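Local coordinates for putative transcriptional regulator (PDB 2HXI), which probably binds cis-regulatory DNA and controls transcription as a member of the TetR family of regulators, at residues Leu35-Ala39 with Ala79-Ile84. Numbering follows the deposited sequence.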
loop_
_atom_site.group_PDB
_atom_site.type_symbol
_atom_site.label_atom_id
_atom_site.label_comp_id
_atom_site.label_asym_id
_atom_site.label_seq_id
_atom_site.Cartn_x
_atom_site.Cartn_y
_atom_site.Cartn_z
ATOM N N LEU B 35 -7.433 24.514 5.563
ATOM C CA LEU B 35 -6.835 23.164 5.494
ATOM C C LEU B 35 -6.604 22.581 6.897
ATOM O O LEU B 35 -6.855 21.378 7.120
ATOM C CB LEU B 35 -5.505 23.276 4.746
ATOM C CG LEU B 35 -5.723 23.651 3.290
ATOM C CD1 LEU B 35 -4.348 23.953 2.683
ATOM C CD2 LEU B 35 -6.422 22.643 2.527
ATOM N N ASP B 36 -6.131 23.409 7.809
ATOM C CA ASP B 36 -5.930 23.025 9.195
ATOM C C ASP B 36 -7.246 22.723 9.936
ATOM O O ASP B 36 -7.324 21.799 10.766
ATOM C CB ASP B 36 -5.123 24.089 9.939
ATOM C CG ASP B 36 -3.605 24.001 9.673
ATOM O OD1 ASP B 36 -3.108 23.061 8.986
ATOM O OD2 ASP B 36 -2.911 24.931 10.135
ATOM N N ALA B 37 -8.292 23.488 9.640
ATOM C CA ALA B 37 -9.602 23.146 10.228
ATOM C C ALA B 37 -10.055 21.796 9.711
ATOM O O ALA B 37 -10.605 20.946 10.449
ATOM C CB ALA B 37 -10.637 24.234 9.892
ATOM N N ALA B 38 -9.854 21.574 8.407
ATOM C CA ALA B 38 -10.259 20.323 7.807
ATOM C C ALA B 38 -9.513 19.128 8.390
ATOM O O ALA B 38 -10.099 18.089 8.599
ATOM C CB ALA B 38 -10.052 20.340 6.313
ATOM N N ALA B 39 -8.215 19.310 8.611
ATOM C CA ALA B 39 -7.376 18.227 9.199
ATOM C C ALA B 39 -7.970 17.768 10.548
ATOM O O ALA B 39 -8.069 16.582 10.843
ATOM C CB ALA B 39 -5.964 18.678 9.389
ATOM N N ALA B 79 -4.818 18.804 -0.593
ATOM C CA ALA B 79 -4.260 19.965 0.022
ATOM C C ALA B 79 -4.230 19.762 1.530
ATOM O O ALA B 79 -3.295 20.147 2.192
ATOM C CB ALA B 79 -5.066 21.210 -0.358
ATOM N N VAL B 80 -5.265 19.112 2.046
ATOM C CA VAL B 80 -5.231 18.764 3.465
ATOM C C VAL B 80 -4.109 17.699 3.753
ATOM O O VAL B 80 -3.430 17.764 4.758
ATOM C CB VAL B 80 -6.590 18.170 3.900
ATOM C CG1 VAL B 80 -6.529 17.951 5.391
ATOM C CG2 VAL B 80 -7.746 19.184 3.574
ATOM N N ALA B 81 -3.963 16.707 2.880
ATOM C CA ALA B 81 -2.895 15.680 3.074
ATOM C C ALA B 81 -1.528 16.398 3.139
ATOM O O ALA B 81 -0.681 16.074 3.994
ATOM C CB ALA B 81 -2.939 14.677 2.013
ATOM N N ASP B 82 -1.346 17.460 2.357
ATOM C CA ASP B 82 -0.119 18.259 2.452
ATOM C C ASP B 82 0.111 18.811 3.842
ATOM O O ASP B 82 1.249 18.844 4.322
ATOM C CB ASP B 82 -0.030 19.401 1.411
ATOM C CG ASP B 82 1.400 19.992 1.341
ATOM O OD1 ASP B 82 2.230 19.390 0.599
ATOM O OD2 ASP B 82 1.719 20.981 2.074
ATOM N N ARG B 83 -0.962 19.247 4.524
ATOM C CA ARG B 83 -0.805 19.757 5.864
ATOM C C ARG B 83 -0.283 18.692 6.809
ATOM O O ARG B 83 0.372 19.022 7.814
ATOM C CB ARG B 83 -2.138 20.325 6.424
ATOM C CG ARG B 83 -2.873 21.236 5.510
ATOM C CD ARG B 83 -1.983 22.482 5.238
ATOM N NE ARG B 83 -1.690 23.272 6.460
ATOM C CZ ARG B 83 -0.894 24.349 6.473
ATOM N NH1 ARG B 83 -0.265 24.725 5.334
ATOM N NH2 ARG B 83 -0.717 25.037 7.600
ATOM N N ILE B 84 -0.672 17.427 6.567
ATOM C CA ILE B 84 -0.180 16.304 7.374
ATOM C C ILE B 84 1.313 16.087 7.156
ATOM O O ILE B 84 2.047 15.849 8.120
ATOM C CB ILE B 84 -0.944 14.958 7.070
ATOM C CG1 ILE B 84 -2.484 15.124 7.272
ATOM C CG2 ILE B 84 -0.442 13.817 7.933
ATOM C CD1 ILE B 84 -2.914 15.677 8.603
#
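L35, A38 and A39 of helix 31-43, the first helix of the N-terminal, probably DNA-binding domain, pack against A79, V80 and R83 of helix 73-88, an apolar helix-helix contact closed on one side by a salt bridge. The two short segments run nearly perpendicular, at -80°, with their axes 8.9 Å apart, and the backbones come nearest where L35 faces V80. L35 is held between A79 and R83: its CD2 presses on A79 CB at 3.5 Å, tighter than a usual carbon contact, while its CB lies 3.4 Å from R83 CG, the side chains of L35 and R83 crossing at about a right angle. With CG1 of V80 anti to the backbone N (chi1 -175°), that branch lies over the backbone between L35 and A39, and V80 CG2 sits between A38 CB and L35 CD2, 3.8 Å from each. Farther along, CD1 of I84 reaches A39 CB more loosely, at 4.4 Å.

At the more exposed margin, R83 folds at chi2 and chi3, which carries its aliphatic part past L35 and brings the guanidinium to D36. NE donates a fairly straight bond to D36 OD1 (2.9 Å), which lies at the guanidinium edge, in its plane; the oxygen, however, is approached from above the carboxylate plane. With the two planes 53° apart, the pair is not a flat bidentate one, and NH2 adds only long, weak bonds to both carboxylate oxygens. On the buried side, V80 and I84 continue onto L119 of helix 117-126, and I84 also touches S112 and F113 of helix 98-113, so helix 73-88 lies between helix 31-43 and the larger helical domain. This is consistent with the TetR fold, in which the helix after the predicted helix-turn-helix (51-70) joins the probable DNA-binding domain to the larger C-terminal domain.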